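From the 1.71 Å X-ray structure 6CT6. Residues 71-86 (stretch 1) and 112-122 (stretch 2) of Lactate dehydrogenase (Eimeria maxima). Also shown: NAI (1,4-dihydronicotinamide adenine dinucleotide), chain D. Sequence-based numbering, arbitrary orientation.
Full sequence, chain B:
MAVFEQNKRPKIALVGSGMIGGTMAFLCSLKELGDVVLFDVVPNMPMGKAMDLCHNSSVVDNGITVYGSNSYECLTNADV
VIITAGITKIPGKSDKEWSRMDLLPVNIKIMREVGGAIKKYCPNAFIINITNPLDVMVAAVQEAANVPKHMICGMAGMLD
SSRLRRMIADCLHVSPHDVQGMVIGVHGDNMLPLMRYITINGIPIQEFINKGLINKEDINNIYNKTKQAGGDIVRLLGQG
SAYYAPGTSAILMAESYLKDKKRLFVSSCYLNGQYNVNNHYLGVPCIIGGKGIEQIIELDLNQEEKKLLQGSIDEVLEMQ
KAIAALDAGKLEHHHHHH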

# COMPACT_ATOMS: atom_id res chain seq x y z
N SER B 71 -12.00 19.11 4.41
CA SER B 71 -11.91 20.42 5.04
C SER B 71 -10.53 20.63 5.63
O SER B 71 -10.03 19.77 6.37
N TYR B 72 -9.92 21.78 5.32
CA TYR B 72 -8.60 22.10 5.87
C TYR B 72 -8.58 22.11 7.39
O TYR B 72 -7.51 21.91 7.98
N GLU B 73 -9.71 22.35 8.05
CA GLU B 73 -9.69 22.40 9.51
C GLU B 73 -9.35 21.05 10.13
O GLU B 73 -9.09 20.99 11.34
N CYS B 74 -9.33 19.97 9.34
CA CYS B 74 -8.88 18.68 9.84
C CYS B 74 -7.40 18.69 10.21
O CYS B 74 -6.95 17.76 10.89
N LEU B 75 -6.65 19.71 9.78
CA LEU B 75 -5.25 19.83 10.16
C LEU B 75 -5.07 20.26 11.61
O LEU B 75 -3.94 20.23 12.10
N THR B 76 -6.14 20.65 12.29
CA THR B 76 -6.02 21.12 13.66
C THR B 76 -5.35 20.06 14.52
O THR B 76 -5.80 18.91 14.57
N ASN B 77 -4.27 20.45 15.19
CA ASN B 77 -3.54 19.62 16.14
C ASN B 77 -2.68 18.56 15.47
O ASN B 77 -2.29 17.58 16.12
N ALA B 78 -2.36 18.71 14.18
CA ALA B 78 -1.46 17.78 13.53
C ALA B 78 -0.05 17.95 14.07
O ALA B 78 0.44 19.07 14.24
N ASP B 79 0.61 16.82 14.34
CA ASP B 79 2.02 16.84 14.70
C ASP B 79 2.93 16.78 13.48
O ASP B 79 4.02 17.35 13.50
N VAL B 80 2.50 16.10 12.42
CA VAL B 80 3.25 16.01 11.18
C VAL B 80 2.28 16.20 10.02
O VAL B 80 1.14 15.72 10.07
N VAL B 81 2.72 16.90 8.98
CA VAL B 81 1.97 17.07 7.75
C VAL B 81 2.84 16.58 6.60
O VAL B 81 3.99 17.04 6.46
N ILE B 82 2.32 15.66 5.80
CA ILE B 82 3.01 15.16 4.61
C ILE B 82 2.16 15.52 3.39
O ILE B 82 1.00 15.11 3.30
N ILE B 83 2.75 16.27 2.46
CA ILE B 83 2.02 16.90 1.36
C ILE B 83 2.28 16.14 0.07
O ILE B 83 3.42 16.03 -0.38
N THR B 84 1.20 15.63 -0.54
CA THR B 84 1.25 15.12 -1.90
C THR B 84 0.22 15.81 -2.80
O THR B 84 -0.04 15.34 -3.91
N ALA B 85 -0.36 16.92 -2.34
CA ALA B 85 -1.40 17.61 -3.09
C ALA B 85 -0.88 18.12 -4.42
O ALA B 85 0.27 18.54 -4.54
N GLY B 86 -1.75 18.08 -5.43
CA GLY B 86 -1.42 18.63 -6.73
C GLY B 86 -2.28 18.04 -7.82
O GLY B 86 -2.90 16.99 -7.67
N ARG B 112 0.50 27.00 -2.05
CA ARG B 112 0.32 28.20 -1.25
C ARG B 112 -0.99 28.18 -0.48
O ARG B 112 -1.05 28.72 0.63
N GLU B 113 -2.04 27.55 -1.02
CA GLU B 113 -3.23 27.28 -0.22
C GLU B 113 -2.90 26.35 0.94
O GLU B 113 -3.34 26.57 2.08
N VAL B 114 -2.14 25.29 0.67
CA VAL B 114 -1.76 24.34 1.73
C VAL B 114 -0.94 25.05 2.80
O VAL B 114 -1.21 24.90 4.00
N GLY B 115 0.07 25.81 2.39
CA GLY B 115 0.86 26.56 3.35
C GLY B 115 0.01 27.44 4.24
O GLY B 115 0.20 27.49 5.45
N GLY B 116 -0.95 28.16 3.64
CA GLY B 116 -1.82 29.01 4.43
C GLY B 116 -2.68 28.21 5.40
O GLY B 116 -2.98 28.68 6.50
N ALA B 117 -3.10 27.01 5.00
CA ALA B 117 -3.85 26.15 5.91
C ALA B 117 -2.98 25.74 7.10
O ALA B 117 -3.44 25.75 8.25
N ILE B 118 -1.73 25.37 6.83
CA ILE B 118 -0.80 25.03 7.91
C ILE B 118 -0.64 26.21 8.86
O ILE B 118 -0.74 26.06 10.09
N LYS B 119 -0.38 27.39 8.31
CA LYS B 119 -0.23 28.58 9.15
C LYS B 119 -1.42 28.76 10.08
O LYS B 119 -1.27 29.17 11.23
N LYS B 120 -2.62 28.43 9.59
CA LYS B 120 -3.83 28.70 10.35
C LYS B 120 -4.13 27.61 11.38
O LYS B 120 -4.53 27.92 12.51
N TYR B 121 -3.93 26.35 11.02
CA TYR B 121 -4.43 25.24 11.83
C TYR B 121 -3.36 24.44 12.54
O TYR B 121 -3.65 23.84 13.58
N CYS B 122 -2.13 24.40 12.03
CA CYS B 122 -1.09 23.63 12.71
C CYS B 122 0.29 24.23 12.46
O CYS B 122 1.16 23.59 11.87

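Strand 80-83 runs almost antiparallel to helix 112-121 (174° between their directions, 11.2 Å apart at closest), and the space between them is filled by apolar side chains without a direct hydrogen bond across the stretches. Val81 and Ile83 point toward the helix, whereas Val80 points away, as the alternation of a strand requires. Ile83, with chi1 m and chi2 t, extends CD1 to 3.7 Å from Val114 CG1 and 4.2 Å from Ile118 CD1. Ile118 leaves its CA sideways, but its m,t rotamer brings the end of the chain nearer the strand. Val81 (t) places CG2 3.8 Å from Cys122 SG. Farther along, Ala85 CB lies 4.3 Å from Val114 CG2.

The 3-10 segment 72-75 packs more closely. Leu75, also m,t, sets CD1 3.8 Å from Ala117 CB, while its CB is 4.0 Å from the SG of Cys122, whose p rotamer accompanies its departure from helical geometry. Ala117 suits its place because its small methyl lets Tyr72 come close, CD1 to CB 3.4 Å. The m rotamer of Tyr72 carries its ring along the helix, so that OH reaches 3.8 Å from Glu113 CB and accepts a hydrogen bond from NAI N6A at 3.2 Å, tying this contact to the cofactor's adenine.

Tyr121, likewise m, lays one ring face beneath the backbone of Glu73: Glu73 CA stands 3.7 Å from the ring centroid, a CH-pi contact nearly along the normal. Glu73 leaves its CA sideways, with CB 3.8 Å from Tyr121 CZ, and only the end of the chain leads off, where OE2 accepts a hydrogen bond from Ser71 OG at 3.1 Å. Thr76 (m) turns OG1 back to donate to Glu73 O at 2.8 Å, and the same OG1 lies 3.5 Å from Tyr121 CD1. Water 1 bridges the backbones, accepting from Asn77 N and donating to Tyr121 O, both at 2.7 Å.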

# COMPACT_ATOMS: atom_id res chain seq x y z
CB SER B 71 -12.97 20.58 6.14
OG SER B 71 -12.71 21.74 6.92
CB TYR B 72 -8.13 23.47 5.36
CG TYR B 72 -7.58 23.47 3.95
CD1 TYR B 72 -6.46 22.72 3.62
CD2 TYR B 72 -8.15 24.26 2.96
CE1 TYR B 72 -5.94 22.74 2.34
CE2 TYR B 72 -7.64 24.29 1.68
CZ TYR B 72 -6.54 23.53 1.38
OH TYR B 72 -6.03 23.56 0.11
CB GLU B 73 -11.03 22.89 10.07
CG GLU B 73 -12.15 21.86 10.06
CD GLU B 73 -13.51 22.49 10.29
OE1 GLU B 73 -13.70 23.11 11.36
OE2 GLU B 73 -14.38 22.38 9.40
CB CYS B 74 -9.14 17.59 8.80
SG CYS B 74 -7.96 17.53 7.43
CB LEU B 75 -4.54 20.84 9.25
CG LEU B 75 -4.47 20.49 7.76
CD1 LEU B 75 -3.81 21.62 6.99
CD2 LEU B 75 -3.72 19.19 7.55
CB THR B 76 -7.39 21.48 14.23
OG1 THR B 76 -8.00 22.49 13.41
CG2 THR B 76 -7.27 22.00 15.66
CB ASN B 77 -4.47 18.95 17.15
CG ASN B 77 -5.16 19.95 18.06
OD1 ASN B 77 -4.63 21.02 18.33
ND2 ASN B 77 -6.35 19.59 18.53
CB ALA B 78 -1.47 17.99 12.02
CB ASP B 79 2.34 15.67 15.64
CG ASP B 79 1.55 15.72 16.93
OD1 ASP B 79 1.65 16.73 17.65
OD2 ASP B 79 0.81 14.75 17.22
CB VAL B 80 3.99 14.67 11.06
CG1 VAL B 80 4.69 14.55 9.71
CG2 VAL B 80 5.00 14.51 12.19
CB VAL B 81 1.55 18.54 7.52
CG1 VAL B 81 0.75 18.68 6.23
CG2 VAL B 81 0.72 19.06 8.70
CB ILE B 82 3.27 13.65 4.67
CG1 ILE B 82 3.88 13.26 6.03
CG2 ILE B 82 4.22 13.25 3.56
CD1 ILE B 82 4.09 11.76 6.22
CB ILE B 83 2.42 18.38 1.19
CG1 ILE B 83 2.11 19.18 2.45
CG2 ILE B 83 1.68 19.00 -0.00
CD1 ILE B 83 2.85 20.51 2.52
CB THR B 84 1.03 13.61 -1.91
OG1 THR B 84 -0.24 13.29 -1.33
CG2 THR B 84 2.14 12.88 -1.16
CB ALA B 85 -1.95 18.78 -2.26
CB ARG B 112 0.42 29.43 -2.16
CG ARG B 112 1.84 29.68 -2.64
CD ARG B 112 1.94 30.74 -3.72
NE ARG B 112 3.33 30.96 -4.13
CZ ARG B 112 3.70 31.48 -5.29
NH1 ARG B 112 2.79 31.84 -6.19
NH2 ARG B 112 4.99 31.64 -5.56
CB GLU B 113 -4.33 26.68 -1.09
CG GLU B 113 -4.71 27.49 -2.33
CD GLU B 113 -5.35 28.83 -1.99
OE1 GLU B 113 -5.97 28.95 -0.92
OE2 GLU B 113 -5.24 29.76 -2.81
CB VAL B 114 -1.01 23.14 1.13
CG1 VAL B 114 -0.37 22.28 2.23
CG2 VAL B 114 -1.94 22.29 0.29
CB ALA B 117 -4.36 24.92 5.17
CB ILE B 118 0.55 24.59 7.32
CG1 ILE B 118 0.40 23.24 6.62
CG2 ILE B 118 1.63 24.52 8.40
CD1 ILE B 118 1.54 22.91 5.68
CB LYS B 119 -0.05 29.82 8.28
CG LYS B 119 0.04 31.14 9.05
CD LYS B 119 0.01 32.34 8.13
CE LYS B 119 1.33 32.51 7.39
NZ LYS B 119 1.31 33.68 6.47
CB LYS B 120 -5.02 28.86 9.40
CG LYS B 120 -6.33 29.17 10.10
CD LYS B 120 -7.47 29.39 9.11
CE LYS B 120 -8.75 29.77 9.82
NZ LYS B 120 -9.88 29.98 8.87
CB TYR B 121 -5.27 24.29 10.96
CG TYR B 121 -6.56 24.92 10.48
CD1 TYR B 121 -7.55 25.27 11.38
CD2 TYR B 121 -6.78 25.16 9.13
CE1 TYR B 121 -8.73 25.84 10.96
CE2 TYR B 121 -7.96 25.74 8.70
CZ TYR B 121 -8.93 26.08 9.62
OH TYR B 121 -10.11 26.65 9.20
CB CYS B 122 -1.13 22.17 12.25
SG CYS B 122 -0.94 21.93 10.47
PA NAI D . -2.11 11.60 -7.13
O1A NAI D . -2.72 12.38 -8.27
O2A NAI D . -2.42 10.13 -6.98
O5B NAI D . -2.53 12.34 -5.77
C5B NAI D . -2.55 13.76 -5.69
C4B NAI D . -3.78 14.16 -4.88
O4B NAI D . -3.72 15.52 -4.47
C3B NAI D . -5.06 14.00 -5.69
O3B NAI D . -5.91 13.04 -5.05
C2B NAI D . -5.70 15.38 -5.69
O2B NAI D . -7.12 15.33 -5.60
C1B NAI D . -5.07 15.98 -4.44
N9A NAI D . -5.16 17.45 -4.34
C8A NAI D . -5.20 18.38 -5.31
N7A NAI D . -5.28 19.62 -4.76
C5A NAI D . -5.29 19.48 -3.42
C6A NAI D . -5.36 20.36 -2.24
N6A NAI D . -5.44 21.70 -2.37
N1A NAI D . -5.34 19.78 -1.01
C2A NAI D . -5.26 18.44 -0.85
N3A NAI D . -5.20 17.59 -1.89
C4A NAI D . -5.21 18.05 -3.16
O3 NAI D . -0.50 11.80 -7.18
PN NAI D . 0.58 10.91 -6.38
O1N NAI D . 0.94 9.71 -7.23
O2N NAI D . 0.11 10.72 -4.96
O5D NAI D . 1.85 11.91 -6.39
C5D NAI D . 1.75 13.15 -5.70
C4D NAI D . 2.96 14.04 -5.95
O4D NAI D . 4.17 13.40 -5.52
C3D NAI D . 3.13 14.33 -7.44
O3D NAI D . 3.45 15.71 -7.60
C2D NAI D . 4.31 13.47 -7.85
O2D NAI D . 5.01 13.97 -8.98
C1D NAI D . 5.13 13.51 -6.57
N1N NAI D . 6.19 12.49 -6.44
C2N NAI D . 7.28 12.90 -5.80
C3N NAI D . 8.36 12.08 -5.58
C7N NAI D . 9.54 12.66 -4.86
O7N NAI D . 9.41 13.72 -4.27
N7N NAI D . 10.71 12.02 -4.87
C4N NAI D . 8.36 10.65 -6.05
C5N NAI D . 7.12 10.31 -6.74
C6N NAI D . 6.08 11.24 -6.90
O HOH W 1 -2.87 22.61 15.89